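Local structure of amino acid adenylation domain-containing protein (Bacillus stratosphericus LAMA 585, 6ULY) at residues L9-V21 against S192-V204. The protein probably selects an alpha-keto acid and activates it as an acyl adenylate, serving as the first adenylation domain of a nonribosomal depsipeptide synthetase. Numbering follows the deposited sequence.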
ATOM      1  N   LEU A   9      -9.882 -28.859  18.474  1.00 56.72           N
ATOM      2  CA  LEU A   9      -8.446 -29.085  18.586  1.00 51.57           C
ATOM      3  C   LEU A   9      -8.083 -28.989  20.059  1.00 52.15           C
ATOM      4  O   LEU A   9      -8.203 -27.920  20.664  1.00 52.33           O
ATOM      5  CB  LEU A   9      -7.658 -28.071  17.759  1.00 50.07           C
ATOM      6  CG  LEU A   9      -6.133 -28.125  17.898  1.00 51.81           C
ATOM      7  CD1 LEU A   9      -5.576 -29.440  17.349  1.00 50.55           C
ATOM      8  CD2 LEU A   9      -5.489 -26.922  17.207  1.00 47.09           C
ATOM      9  N   ASP A  10      -7.641 -30.104  20.633  1.00 63.68           N
ATOM     10  CA  ASP A  10      -7.219 -30.146  22.031  1.00 63.49           C
ATOM     11  C   ASP A  10      -5.783 -29.645  22.105  1.00 62.58           C
ATOM     12  O   ASP A  10      -4.825 -30.397  21.921  1.00 65.15           O
ATOM     13  CB  ASP A  10      -7.350 -31.556  22.592  1.00 65.28           C
ATOM     14  CG  ASP A  10      -6.940 -31.640  24.048  1.00 68.80           C
ATOM     15  OD1 ASP A  10      -7.501 -30.880  24.865  1.00 69.14           O
ATOM     16  OD2 ASP A  10      -6.058 -32.464  24.376  1.00 80.65           O
ATOM     17  N   VAL A  11      -5.631 -28.346  22.377  1.00 60.23           N
ATOM     18  CA  VAL A  11      -4.298 -27.753  22.471  1.00 61.41           C
ATOM     19  C   VAL A  11      -3.671 -27.929  23.844  1.00 62.75           C
ATOM     20  O   VAL A  11      -2.506 -27.555  24.032  1.00 62.00           O
ATOM     21  CB  VAL A  11      -4.328 -26.251  22.131  1.00 61.42           C
ATOM     22  CG1 VAL A  11      -4.823 -26.046  20.709  1.00 57.21           C
ATOM     23  CG2 VAL A  11      -5.197 -25.487  23.125  1.00 61.38           C
ATOM     24  N   THR A  12      -4.411 -28.479  24.812  1.00 65.72           N
ATOM     25  CA  THR A  12      -3.819 -28.799  26.106  1.00 60.06           C
ATOM     26  C   THR A  12      -2.916 -30.022  26.028  1.00 62.67           C
ATOM     27  O   THR A  12      -2.010 -30.165  26.855  1.00 60.63           O
ATOM     28  CB  THR A  12      -4.913 -29.036  27.150  1.00 65.94           C
ATOM     29  OG1 THR A  12      -5.604 -30.257  26.857  1.00 66.89           O
ATOM     30  CG2 THR A  12      -5.909 -27.878  27.157  1.00 59.37           C
ATOM     31  N   GLN A  13      -3.144 -30.899  25.054  1.00 64.69           N
ATOM     32  CA  GLN A  13      -2.277 -32.052  24.855  1.00 70.90           C
ATOM     33  C   GLN A  13      -0.931 -31.599  24.304  1.00 69.15           C
ATOM     34  O   GLN A  13      -0.871 -30.794  23.370  1.00 63.89           O
ATOM     35  CB  GLN A  13      -2.932 -33.041  23.892  1.00 77.01           C
ATOM     36  CG  GLN A  13      -2.367 -34.447  23.946  1.00 97.53           C
ATOM     37  CD  GLN A  13      -3.037 -35.303  25.006  1.00123.36           C
ATOM     38  OE1 GLN A  13      -3.944 -34.852  25.705  1.00106.42           O
ATOM     39  NE2 GLN A  13      -2.595 -36.551  25.125  1.00115.84           N
ATOM     40  N   GLY A  14       0.145 -32.106  24.887  1.00 64.50           N
ATOM     41  CA  GLY A  14       1.470 -31.866  24.356  1.00 58.38           C
ATOM     42  C   GLY A  14       2.098 -30.581  24.854  1.00 53.58           C
ATOM     43  O   GLY A  14       1.570 -29.863  25.709  1.00 52.65           O
ATOM     44  N   ALA A  15       3.264 -30.292  24.281  1.00 53.89           N
ATOM     45  CA  ALA A  15       4.045 -29.134  24.696  1.00 50.36           C
ATOM     46  C   ALA A  15       3.246 -27.846  24.533  1.00 47.24           C
ATOM     47  O   ALA A  15       2.390 -27.722  23.652  1.00 48.44           O
ATOM     48  CB  ALA A  15       5.337 -29.052  23.887  1.00 43.84           C
ATOM     49  N   GLN A  16       3.548 -26.872  25.395  1.00 45.92           N
ATOM     50  CA  GLN A  16       2.844 -25.598  25.418  1.00 48.27           C
ATOM     51  C   GLN A  16       3.715 -24.418  25.022  1.00 48.18           C
ATOM     52  O   GLN A  16       3.176 -23.381  24.617  1.00 43.48           O
ATOM     53  CB  GLN A  16       2.269 -25.343  26.818  1.00 47.71           C
ATOM     54  CG  GLN A  16       1.319 -26.429  27.286  1.00 46.62           C
ATOM     55  CD  GLN A  16       0.062 -26.491  26.443  1.00 50.38           C
ATOM     56  OE1 GLN A  16      -0.684 -25.514  26.350  1.00 51.64           O
ATOM     57  NE2 GLN A  16      -0.174 -27.637  25.811  1.00 50.71           N
ATOM     58  N   THR A  17       5.033 -24.544  25.148  1.00 44.83           N
ATOM     59  CA  THR A  17       5.996 -23.581  24.643  1.00 42.13           C
ATOM     60  C   THR A  17       6.981 -24.296  23.724  1.00 49.57           C
ATOM     61  O   THR A  17       7.086 -25.526  23.729  1.00 46.83           O
ATOM     62  CB  THR A  17       6.757 -22.890  25.784  1.00 50.60           C
ATOM     63  OG1 THR A  17       7.735 -21.997  25.239  1.00 64.34           O
ATOM     64  CG2 THR A  17       7.467 -23.912  26.676  1.00 48.51           C
ATOM     65  N   LEU A  18       7.711 -23.515  22.925  1.00 48.73           N
ATOM     66  CA  LEU A  18       8.679 -24.121  22.019  1.00 43.83           C
ATOM     67  C   LEU A  18       9.864 -24.717  22.766  1.00 44.74           C
ATOM     68  O   LEU A  18      10.513 -25.627  22.244  1.00 42.79           O
ATOM     69  CB  LEU A  18       9.171 -23.097  20.993  1.00 38.96           C
ATOM     70  CG  LEU A  18       8.179 -22.656  19.907  1.00 46.34           C
ATOM     71  CD1 LEU A  18       8.919 -21.899  18.813  1.00 48.74           C
ATOM     72  CD2 LEU A  18       7.406 -23.818  19.299  1.00 37.67           C
ATOM     73  N   GLN A  19      10.164 -24.228  23.971  1.00 45.64           N
ATOM     74  CA  GLN A  19      11.192 -24.861  24.789  1.00 46.86           C
ATOM     75  C   GLN A  19      10.841 -26.315  25.077  1.00 47.64           C
ATOM     76  O   GLN A  19      11.702 -27.197  24.996  1.00 51.29           O
ATOM     77  CB  GLN A  19      11.374 -24.088  26.094  1.00 44.72           C
ATOM     78  CG  GLN A  19      12.051 -22.740  25.926  1.00 49.12           C
ATOM     79  CD  GLN A  19      12.131 -21.965  27.228  1.00 53.18           C
ATOM     80  OE1 GLN A  19      12.050 -22.541  28.311  1.00 57.02           O
ATOM     81  NE2 GLN A  19      12.283 -20.650  27.125  1.00 54.40           N
ATOM     82  N   ASP A  20       9.576 -26.583  25.410  1.00 46.93           N
ATOM     83  CA  ASP A  20       9.150 -27.958  25.649  1.00 50.04           C
ATOM     84  C   ASP A  20       9.219 -28.792  24.375  1.00 47.22           C
ATOM     85  O   ASP A  20       9.466 -30.001  24.441  1.00 49.47           O
ATOM     86  CB  ASP A  20       7.728 -27.976  26.221  1.00 50.69           C
ATOM     87  CG  ASP A  20       7.588 -27.127  27.478  1.00 54.94           C
ATOM     88  OD1 ASP A  20       8.602 -26.905  28.177  1.00 50.50           O
ATOM     89  OD2 ASP A  20       6.456 -26.681  27.765  1.00 62.67           O
ATOM     90  N   VAL A  21       9.007 -28.171  23.212  1.00 43.42           N
ATOM     91  CA  VAL A  21       9.138 -28.895  21.951  1.00 44.76           C
ATOM     92  C   VAL A  21      10.574 -29.375  21.775  1.00 44.62           C
ATOM     93  O   VAL A  21      10.826 -30.542  21.451  1.00 43.28           O
ATOM     94  CB  VAL A  21       8.691 -28.007  20.772  1.00 46.81           C
ATOM     95  CG1 VAL A  21       9.035 -28.669  19.446  1.00 44.38           C
ATOM     96  CG2 VAL A  21       7.192 -27.713  20.851  1.00 44.00           C
ATOM     97  N   SER A 192       2.861 -15.798  18.929  1.00 37.90           N
ATOM     98  CA  SER A 192       3.110 -16.347  20.250  1.00 42.87           C
ATOM     99  C   SER A 192       3.348 -17.847  20.139  1.00 36.15           C
ATOM    100  O   SER A 192       3.085 -18.469  19.106  1.00 36.45           O
ATOM    101  CB  SER A 192       1.929 -16.059  21.181  1.00 38.56           C
ATOM    102  OG  SER A 192       0.816 -16.858  20.814  1.00 39.01           O
ATOM    103  N   HIS A 193       3.852 -18.433  21.226  1.00 39.86           N
ATOM    104  CA  HIS A 193       3.971 -19.887  21.276  1.00 41.33           C
ATOM    105  C   HIS A 193       2.620 -20.548  21.032  1.00 43.40           C
ATOM    106  O   HIS A 193       2.532 -21.572  20.343  1.00 44.48           O
ATOM    107  CB  HIS A 193       4.531 -20.336  22.629  1.00 39.64           C
ATOM    108  CG  HIS A 193       5.862 -19.744  22.971  1.00 42.96           C
ATOM    109  ND1 HIS A 193       7.054 -20.387  22.714  1.00 39.60           N
ATOM    110  CD2 HIS A 193       6.188 -18.576  23.575  1.00 44.77           C
ATOM    111  CE1 HIS A 193       8.057 -19.635  23.130  1.00 40.27           C
ATOM    112  NE2 HIS A 193       7.559 -18.532  23.661  1.00 42.05           N
ATOM    113  N   ARG A 194       1.552 -19.966  21.589  1.00 42.90           N
ATOM    114  CA  ARG A 194       0.230 -20.579  21.509  1.00 43.57           C
ATOM    115  C   ARG A 194      -0.282 -20.609  20.075  1.00 35.28           C
ATOM    116  O   ARG A 194      -0.783 -21.637  19.606  1.00 43.09           O
ATOM    117  CB  ARG A 194      -0.747 -19.822  22.413  1.00 45.67           C
ATOM    118  CG  ARG A 194      -2.084 -20.524  22.602  1.00 50.29           C
ATOM    119  CD  ARG A 194      -3.086 -19.671  23.366  1.00 52.54           C
ATOM    120  NE  ARG A 194      -2.612 -19.287  24.694  1.00 56.06           N
ATOM    121  CZ  ARG A 194      -2.649 -20.075  25.766  1.00 59.85           C
ATOM    122  NH1 ARG A 194      -3.127 -21.309  25.679  1.00 64.17           N
ATOM    123  NH2 ARG A 194      -2.197 -19.627  26.931  1.00 56.61           N
ATOM    124  N   SER A 195      -0.177 -19.486  19.361  1.00 39.51           N
ATOM    125  CA  SER A 195      -0.706 -19.438  18.000  1.00 40.43           C
ATOM    126  C   SER A 195       0.078 -20.356  17.072  1.00 39.32           C
ATOM    127  O   SER A 195      -0.510 -21.062  16.244  1.00 40.70           O
ATOM    128  CB  SER A 195      -0.698 -18.001  17.476  1.00 35.88           C
ATOM    129  OG  SER A 195       0.580 -17.397  17.587  1.00 39.88           O
ATOM    130  N   VAL A 196       1.405 -20.373  17.199  1.00 40.01           N
ATOM    131  CA  VAL A 196       2.213 -21.257  16.366  1.00 38.37           C
ATOM    132  C   VAL A 196       1.906 -22.715  16.689  1.00 35.79           C
ATOM    133  O   VAL A 196       1.591 -23.512  15.797  1.00 36.05           O
ATOM    134  CB  VAL A 196       3.707 -20.933  16.543  1.00 38.68           C
ATOM    135  CG1 VAL A 196       4.559 -21.947  15.819  1.00 44.83           C
ATOM    136  CG2 VAL A 196       3.994 -19.517  16.037  1.00 39.48           C
ATOM    137  N   LEU A 197       1.966 -23.079  17.973  1.00 36.48           N
ATOM    138  CA  LEU A 197       1.738 -24.471  18.347  1.00 38.99           C
ATOM    139  C   LEU A 197       0.338 -24.933  17.980  1.00 39.30           C
ATOM    140  O   LEU A 197       0.134 -26.116  17.680  1.00 44.95           O
ATOM    141  CB  LEU A 197       1.974 -24.661  19.841  1.00 43.63           C
ATOM    142  CG  LEU A 197       3.438 -24.709  20.276  1.00 39.07           C
ATOM    143  CD1 LEU A 197       3.529 -24.722  21.792  1.00 44.18           C
ATOM    144  CD2 LEU A 197       4.130 -25.920  19.685  1.00 41.52           C
ATOM    145  N   ALA A 198      -0.638 -24.025  18.003  1.00 38.93           N
ATOM    146  CA  ALA A 198      -1.990 -24.389  17.599  1.00 42.01           C
ATOM    147  C   ALA A 198      -2.028 -24.787  16.130  1.00 38.25           C
ATOM    148  O   ALA A 198      -2.719 -25.742  15.754  1.00 35.55           O
ATOM    149  CB  ALA A 198      -2.949 -23.227  17.862  1.00 43.07           C
ATOM    150  N   ASN A 199      -1.302 -24.057  15.283  1.00 40.39           N
ATOM    151  CA  ASN A 199      -1.197 -24.452  13.883  1.00 41.81           C
ATOM    152  C   ASN A 199      -0.428 -25.759  13.744  1.00 37.18           C
ATOM    153  O   ASN A 199      -0.822 -26.642  12.973  1.00 37.91           O
ATOM    154  CB  ASN A 199      -0.517 -23.349  13.075  1.00 43.73           C
ATOM    155  CG  ASN A 199      -0.458 -23.668  11.599  1.00 37.75           C
ATOM    156  OD1 ASN A 199       0.302 -24.534  11.168  1.00 44.20           O
ATOM    157  ND2 ASN A 199      -1.265 -22.972  10.815  1.00 34.73           N
ATOM    158  N   VAL A 200       0.669 -25.903  14.488  1.00 33.01           N
ATOM    159  CA  VAL A 200       1.441 -27.139  14.433  1.00 37.99           C
ATOM    160  C   VAL A 200       0.561 -28.324  14.809  1.00 45.61           C
ATOM    161  O   VAL A 200       0.507 -29.334  14.098  1.00 43.01           O
ATOM    162  CB  VAL A 200       2.672 -27.038  15.349  1.00 38.05           C
ATOM    163  CG1 VAL A 200       3.210 -28.417  15.669  1.00 40.40           C
ATOM    164  CG2 VAL A 200       3.750 -26.177  14.700  1.00 38.44           C
ATOM    165  N   LYS A 201      -0.155 -28.212  15.933  1.00 44.39           N
ATOM    166  CA  LYS A 201      -0.975 -29.327  16.397  1.00 37.46           C
ATOM    167  C   LYS A 201      -2.126 -29.597  15.442  1.00 36.27           C
ATOM    168  O   LYS A 201      -2.452 -30.756  15.166  1.00 43.51           O
ATOM    169  CB  LYS A 201      -1.484 -29.040  17.807  1.00 45.47           C
ATOM    170  CG  LYS A 201      -0.364 -28.960  18.831  1.00 41.67           C
ATOM    171  CD  LYS A 201      -0.853 -28.507  20.195  1.00 54.45           C
ATOM    172  CE  LYS A 201       0.288 -28.511  21.201  1.00 50.56           C
ATOM    173  NZ  LYS A 201      -0.121 -28.000  22.531  1.00 60.75           N
ATOM    174  N   GLY A 202      -2.755 -28.545  14.920  1.00 45.61           N
ATOM    175  CA  GLY A 202      -3.772 -28.748  13.903  1.00 44.13           C
ATOM    176  C   GLY A 202      -3.208 -29.390  12.651  1.00 40.88           C
ATOM    177  O   GLY A 202      -3.817 -30.295  12.076  1.00 41.97           O
ATOM    178  N   THR A 203      -2.031 -28.933  12.215  1.00 40.93           N
ATOM    179  CA  THR A 203      -1.418 -29.487  11.012  1.00 45.40           C
ATOM    180  C   THR A 203      -1.045 -30.953  11.207  1.00 40.68           C
ATOM    181  O   THR A 203      -1.259 -31.779  10.313  1.00 40.42           O
ATOM    182  CB  THR A 203      -0.185 -28.662  10.631  1.00 41.58           C
ATOM    183  OG1 THR A 203      -0.603 -27.371  10.168  1.00 40.12           O
ATOM    184  CG2 THR A 203       0.634 -29.359   9.539  1.00 38.07           C
ATOM    185  N   VAL A 204      -0.490 -31.295  12.373  1.00 39.76           N
ATOM    186  CA  VAL A 204      -0.113 -32.683  12.638  1.00 43.70           C
ATOM    187  C   VAL A 204      -1.339 -33.587  12.610  1.00 46.54           C
ATOM    188  O   VAL A 204      -1.296 -34.697  12.062  1.00 47.53           O
ATOM    189  CB  VAL A 204       0.629 -32.782  13.984  1.00 45.44           C
ATOM    190  CG1 VAL A 204       0.786 -34.242  14.408  1.00 39.34           C
ATOM    191  CG2 VAL A 204       1.985 -32.102  13.890  1.00 43.16           C
TER
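Lys201 leaves helix 193-207 with CG beside the backbone N (chi1 -65°) and runs fully extended beyond it, carrying NZ into the curve of the 9-17 loop; His193, turned the same way about its first torsion, brings its ring to the start of helix 18-26. In this adenylation domain of the ANL superfamily, the pair illustrates how an N-terminal loop can be fastened to a helix by one ammonium group in a ring of carbonyls. Lys201 NZ donates to Val11 O at 2.9 Å, to Gln13 O at 3.0 Å and to Ala15 O at 2.8 Å, each approach tilted from the carbonyl plane. Three bonds thus fix both the lysine tip and the bend of the loop, and the carbonyl dipoles probably favour the charged amine. Gln16 braces the same curve from just beyond the lysine's end, at about a right angle to it; NE2, 3.3 Å from Lys201 NZ, is likewise a donor and bonds instead to Val11 O, in the carbonyl plane, and to Gly14 O. Val11 O therefore serves two donors.

Nearer Ser192, whose capping box with Ser195 starts the helix, Leu197 packs between helix and loop. Its CD1 presses on Gln16 O at 3.1 Å, while CD2 packs against Val21 CG2 and Leu18 CD2; Val235 of helix 224-237 and Phe85 of helix 78-91 extend this apolar layer. Toward the other end, Leu9 rests both methyls on one patch of helix backbone, where Gly202 has no side chain, CD1 by Gly202 N and CD2 3.3 Å from Ala198 O. At His193, Thr17 OG1 sits over one ring face, and Leu18 N donates almost straight (169°) to His193 ND1 at 3.2 Å, tilted 29° from the ring plane.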